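Local coordinates for alkaline serine protease (PDB 2PFE), which probably cleaves peptide bonds as a serine endopeptidase of the S1 family, being the protease domain of a longer precursor from the thermophile Thermobifida fusca, at residues N76-G81 / C98-T103; A102-R107 / C134-D139. One frame throughout, in Å; residues are numbered along the deposited sequence. Where two conformers were deposited one is given.

Interaction 1. Residues N76-G81 / C98-T103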
loop_
_atom_site.group_PDB
_atom_site.type_symbol
_atom_site.label_atom_id
_atom_site.label_comp_id
_atom_site.label_asym_id
_atom_site.label_seq_id
_atom_site.Cartn_x
_atom_site.Cartn_y
_atom_site.Cartn_z
ATOM N N ASN A 76 5.414 -0.319 9.787
ATOM C CA ASN A 76 6.285 -1.319 10.401
ATOM C C ASN A 76 7.636 -1.362 9.680
ATOM O O ASN A 76 7.698 -1.518 8.446
ATOM C CB ASN A 76 5.587 -2.679 10.377
ATOM C CG ASN A 76 6.243 -3.699 11.285
ATOM O OD1 ASN A 76 7.410 -3.570 11.663
ATOM N ND2 ASN A 76 5.498 -4.746 11.610
ATOM N N ARG A 77 8.701 -1.189 10.461
ATOM C CA ARG A 77 10.056 -1.152 9.938
ATOM C C ARG A 77 10.662 -2.557 9.886
ATOM O O ARG A 77 11.695 -2.776 9.256
ATOM C CB ARG A 77 10.882 -0.169 10.788
ATOM C CG ARG A 77 12.369 -0.077 10.504
ATOM C CD ARG A 77 12.629 0.334 9.056
ATOM N NE ARG A 77 14.054 0.543 8.793
ATOM C CZ ARG A 77 14.940 -0.421 8.554
ATOM N NH1 ARG A 77 14.579 -1.698 8.557
ATOM N NH2 ARG A 77 16.210 -0.103 8.335
ATOM N N TYR A 78 9.998 -3.500 10.550
ATOM C CA TYR A 78 10.365 -4.922 10.552
ATOM C C TYR A 78 11.703 -5.238 11.194
ATOM O O TYR A 78 12.321 -6.268 10.916
ATOM C CB TYR A 78 10.190 -5.563 9.166
ATOM C CG TYR A 78 8.748 -5.906 8.946
ATOM C CD1 TYR A 78 7.920 -5.082 8.184
ATOM C CD2 TYR A 78 8.189 -7.031 9.549
ATOM C CE1 TYR A 78 6.571 -5.393 7.998
ATOM C CE2 TYR A 78 6.851 -7.347 9.393
ATOM C CZ TYR A 78 6.042 -6.540 8.589
ATOM O OH TYR A 78 4.720 -6.889 8.457
ATOM N N ASN A 79 12.122 -4.355 12.092
ATOM C CA ASN A 79 13.270 -4.627 12.970
ATOM C C ASN A 79 12.923 -4.477 14.451
ATOM O O ASN A 79 13.806 -4.280 15.279
ATOM C CB ASN A 79 14.437 -3.713 12.614
ATOM C CG ASN A 79 14.094 -2.251 12.749
ATOM O OD1 ASN A 79 12.981 -1.878 13.152
ATOM N ND2 ASN A 79 15.044 -1.402 12.387
ATOM N N GLY A 80 11.635 -4.566 14.767
ATOM C CA GLY A 80 11.164 -4.385 16.139
ATOM C C GLY A 80 10.423 -3.067 16.292
ATOM O O GLY A 80 9.660 -2.890 17.256
ATOM N N GLY A 81 10.619 -2.153 15.336
ATOM C CA GLY A 81 10.087 -0.800 15.456
ATOM C C GLY A 81 9.328 -0.268 14.256
ATOM O O GLY A 81 8.928 -1.026 13.368
ATOM N N CYS A 98 11.654 2.771 0.148
ATOM C CA CYS A 98 11.506 1.476 0.808
ATOM C C CYS A 98 10.044 1.122 0.924
ATOM O O CYS A 98 9.190 2.012 0.996
ATOM C CB CYS A 98 12.103 1.501 2.210
ATOM S SG CYS A 98 13.885 1.891 2.298
ATOM N N ARG A 99 9.767 -0.178 0.923
ATOM C CA ARG A 99 8.424 -0.707 1.134
ATOM C C ARG A 99 8.381 -1.650 2.326
ATOM O O ARG A 99 9.392 -2.260 2.710
ATOM C CB ARG A 99 7.895 -1.432 -0.118
ATOM C CG ARG A 99 8.828 -2.488 -0.734
ATOM C CD ARG A 99 8.039 -3.635 -1.386
ATOM N NE ARG A 99 7.326 -4.373 -0.356
ATOM C CZ ARG A 99 7.848 -5.407 0.304
ATOM N NH1 ARG A 99 9.040 -5.894 -0.025
ATOM N NH2 ARG A 99 7.173 -5.973 1.298
ATOM N N SER A 100 7.193 -1.734 2.918
ATOM C CA SER A 100 6.921 -2.633 4.030
ATOM C C SER A 100 5.779 -3.569 3.685
ATOM O O SER A 100 4.776 -3.144 3.150
ATOM C CB SER A 100 6.564 -1.823 5.280
ATOM O OG SER A 100 6.325 -2.655 6.411
ATOM N N GLY A 101 5.935 -4.853 4.005
ATOM C CA GLY A 101 4.848 -5.809 3.773
ATOM C C GLY A 101 4.962 -7.053 4.617
ATOM O O GLY A 101 6.027 -7.363 5.141
ATOM N N ALA A 102 3.851 -7.768 4.727
ATOM C CA ALA A 102 3.726 -8.864 5.697
ATOM C C ALA A 102 4.588 -10.070 5.389
ATOM O O ALA A 102 4.925 -10.844 6.292
ATOM C CB ALA A 102 2.277 -9.301 5.809
ATOM N N THR A 103 4.934 -10.245 4.118
ATOM C CA THR A 103 5.676 -11.434 3.722
ATOM C C THR A 103 7.194 -11.239 3.779
ATOM O O THR A 103 7.920 -12.099 4.294
ATOM C CB THR A 103 5.243 -11.932 2.344
ATOM O OG1 THR A 103 3.858 -12.256 2.402
ATOM C CG2 THR A 103 5.984 -13.189 1.950
#
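The phenol ring of Tyr78 meets the end of strand 96-101 and the turn after it along one side. On one of its faces lies the amide nitrogen of Asn76, ND2, 3.5 Å above the plane and displaced toward the rim. At the edge, in the plane of the ring, sits the hydroxyl of Ser100, with OG 3.2 Å from Tyr78 CE1. Farther out along the same side, Gly101 O approaches obliquely and Tyr78 OH comes to 3.5 Å from Ala102 CA, while the polar partner of that hydroxyl is the backbone oxygen of Gly6. Asn79 ND2 lies over one face of the Arg77 guanidinium, off its centre.

The polar tie across the contact is a single hydrogen bond. Ser100 OG, anti to its own backbone N (chi1 -178°), donates to Asn76 O at 2.7 Å, in the carbonyl plane and on a lone pair. This bond directs the serine hydroxyl, and the ring edge of Tyr78 lies against it.

Asn76 itself shapes the loop. With CG anti to the backbone N (chi1 -166°), its OD1 accepts from Tyr78 N at 2.8 Å, the donor standing above the carbonyl plane, and its ND2 also bonds to Asn7 OD1. Beyond the tyrosine, Asn79 OD1 takes Gly81 N in its own carbonyl plane, and Arg77 N bonds to Gly81 O at 2.9 Å.

Two successive Asx turns therefore fold the connection between strands 74-76 and 82-84, and the first brings Tyr78 against strand 96-101 of the second, closed β-barrel of this chymotrypsin-like fold.

Interaction 2. Residues A102-R107 / C134-D139. With AES (4-(2-aminoethyl)benzenesulfonyl fluoride), chain D.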
loop_
_atom_site.group_PDB
_atom_site.type_symbol
_atom_site.label_atom_id
_atom_site.label_comp_id
_atom_site.label_asym_id
_atom_site.label_seq_id
_atom_site.Cartn_x
_atom_site.Cartn_y
_atom_site.Cartn_z
ATOM N N ALA A 102 3.851 -7.768 4.727
ATOM C CA ALA A 102 3.726 -8.864 5.697
ATOM C C ALA A 102 4.588 -10.070 5.389
ATOM O O ALA A 102 4.925 -10.844 6.292
ATOM C CB ALA A 102 2.277 -9.301 5.809
ATOM N N THR A 103 4.934 -10.245 4.118
ATOM C CA THR A 103 5.676 -11.434 3.722
ATOM C C THR A 103 7.194 -11.239 3.779
ATOM O O THR A 103 7.920 -12.099 4.294
ATOM C CB THR A 103 5.243 -11.932 2.344
ATOM O OG1 THR A 103 3.858 -12.256 2.402
ATOM C CG2 THR A 103 5.984 -13.189 1.950
ATOM N N THR A 104 7.670 -10.108 3.253
ATOM C CA THR A 104 9.114 -9.891 3.161
ATOM C C THR A 104 9.674 -8.796 4.073
ATOM O O THR A 104 10.870 -8.514 4.016
ATOM C CB THR A 104 9.541 -9.608 1.728
ATOM O OG1 THR A 104 8.910 -8.407 1.266
ATOM C CG2 THR A 104 9.197 -10.792 0.827
ATOM N N GLY A 105 8.815 -8.180 4.885
ATOM C CA GLY A 105 9.249 -7.113 5.778
ATOM C C GLY A 105 9.586 -5.822 5.054
ATOM O O GLY A 105 8.825 -5.363 4.195
ATOM N N TRP A 106 10.742 -5.260 5.398
ATOM C CA TRP A 106 11.234 -3.981 4.869
ATOM C C TRP A 106 12.277 -4.211 3.809
ATOM O O TRP A 106 13.284 -4.910 4.034
ATOM C CB TRP A 106 11.837 -3.189 6.035
ATOM C CG TRP A 106 12.301 -1.791 5.769
ATOM C CD1 TRP A 106 13.568 -1.394 5.486
ATOM C CD2 TRP A 106 11.510 -0.599 5.857
ATOM N NE1 TRP A 106 13.621 -0.017 5.369
ATOM C CE2 TRP A 106 12.371 0.493 5.602
ATOM C CE3 TRP A 106 10.159 -0.346 6.128
ATOM C CZ2 TRP A 106 11.921 1.819 5.599
ATOM C CZ3 TRP A 106 9.714 0.971 6.137
ATOM C CH2 TRP A 106 10.591 2.033 5.867
ATOM N N ARG A 107 11.994 -3.672 2.618
ATOM C CA ARG A 107 12.884 -3.830 1.465
ATOM C C ARG A 107 13.017 -2.512 0.733
ATOM O O ARG A 107 12.038 -1.778 0.590
ATOM C CB ARG A 107 12.368 -4.894 0.477
ATOM C CG ARG A 107 12.138 -6.273 1.099
ATOM C CD ARG A 107 13.426 -6.992 1.466
ATOM N NE ARG A 107 13.076 -8.180 2.221
ATOM C CZ ARG A 107 13.807 -9.287 2.281
ATOM N NH1 ARG A 107 14.955 -9.365 1.609
ATOM N NH2 ARG A 107 13.368 -10.307 3.021
ATOM N N CYS A 134 12.333 -5.491 -4.191
ATOM C CA CYS A 134 11.653 -6.774 -4.396
ATOM C C CYS A 134 10.383 -6.859 -3.549
ATOM O O CYS A 134 10.223 -6.112 -2.584
ATOM C CB CYS A 134 12.582 -7.927 -4.036
ATOM S SG CYS A 134 13.073 -7.918 -2.254
ATOM N N ALA A 135 9.500 -7.791 -3.903
ATOM C CA ALA A 135 8.292 -8.058 -3.126
ATOM C C ALA A 135 7.846 -9.473 -3.415
ATOM O O ALA A 135 8.249 -10.066 -4.428
ATOM C CB ALA A 135 7.161 -7.074 -3.484
ATOM N N GLU A 136 6.966 -9.984 -2.558
ATOM C CA GLU A 136 6.368 -11.305 -2.744
ATOM C C GLU A 136 4.885 -11.273 -2.389
ATOM O O GLU A 136 4.399 -10.323 -1.751
ATOM C CB GLU A 136 7.104 -12.347 -1.896
ATOM C CG GLU A 136 8.557 -12.530 -2.291
ATOM C CD GLU A 136 9.298 -13.440 -1.363
ATOM O OE1 GLU A 136 8.618 -14.144 -0.570
ATOM O OE2 GLU A 136 10.557 -13.454 -1.427
ATOM N N GLY A 137 4.170 -12.338 -2.750
ATOM C CA GLY A 137 2.746 -12.390 -2.489
ATOM C C GLY A 137 2.519 -12.176 -0.996
ATOM O O GLY A 137 3.273 -12.697 -0.162
ATOM N N GLY A 138 1.487 -11.405 -0.656
ATOM C CA GLY A 138 1.182 -11.028 0.725
ATOM C C GLY A 138 1.632 -9.605 1.002
ATOM O O GLY A 138 1.100 -8.963 1.924
ATOM N N ASP A 139 2.620 -9.122 0.232
ATOM C CA ASP A 139 3.146 -7.763 0.426
ATOM C C ASP A 139 2.252 -6.710 -0.228
ATOM O O ASP A 139 2.457 -5.518 -0.029
ATOM C CB ASP A 139 4.557 -7.601 -0.157
ATOM C CG ASP A 139 5.630 -8.348 0.628
ATOM O OD1 ASP A 139 5.492 -8.549 1.868
ATOM O OD2 ASP A 139 6.664 -8.706 -0.002
HETATM C C3 AES D . 3.570 -10.903 -6.176
HETATM C C2 AES D . 2.623 -10.064 -5.580
HETATM C C1 AES D . 2.983 -8.759 -5.242
HETATM S S AES D . 1.882 -7.625 -4.457
HETATM O O1S AES D . 1.543 -6.432 -5.297
HETATM O O2S AES D . 3.022 -7.091 -3.189
HETATM C C6 AES D . 4.284 -8.311 -5.469
HETATM C C5 AES D . 5.223 -9.144 -6.066
HETATM C C4 AES D . 4.878 -10.444 -6.417
HETATM C C7 AES D . 5.960 -11.298 -7.065
HETATM C C8 AES D . 5.394 -12.453 -7.886
HETATM N N8 AES D . 6.290 -12.794 -8.975
#
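In this chymotrypsin-like protease the hairpin turn between strands 96-101 and 105-113 docks on the loop just before the predicted nucleophile Ser140, and the side chain of Asp139 joins them. Its CG stands anti to the carbonyl carbon (chi1 -71°), which swings the carboxylate between the two segments. OD1 accepts from Thr104 N at 3.0 Å on its syn lone pair and from Thr103 N above the carboxylate plane. OD2 takes Thr104 OG1 at 2.6 Å and Glu136 N, both from above that plane, and a salt bridge from Arg99 NH2 also reaches OD2. An alanine here would remove every one of these acceptors and would probably loosen the loop that carries part of the inhibitor pocket.

Thr104 OG1 is tucked between its own backbone N and carbonyl carbon (chi1 62°), and CG2 lies 3.4 Å from Glu136 CD. The extended Glu136 chain crosses it obliquely, and its OE2 goes on to Cys161 N. Thr103 differs: OG1 is anti to the carbonyl carbon (chi1 -60°) and donates to Gly137 O at 2.7 Å within the type II turn 136-139. Arg107, bent at chi2, rests CD 3.8 Å from Cys134 SG, while its NE and NH2 both grip Thr104 O side-on, NE at 2.9 Å.

In the fold
Following the chain from the N terminus, residues 76-81 come first, in the loop after strand 74-76. Interaction 1 closes a loop of 16 intervening residues when strand 96-101 returns to them. The chain then turns directly into strand 105-113, so the residues that end interaction 1, Ala102 and Thr103, also open interaction 2, which closes a second loop of 26 residues at 134-139. The loops are consecutive, neither enclosing the other, and the contacts share only those turn residues. Strands 96-101 and 105-113 are antiparallel neighbours in the second barrel, and Arg99 NH1, bonded to Cys134 O, links the contacts. Together they connect the 76-81 loop, the hairpin and the segment leading to Ser140.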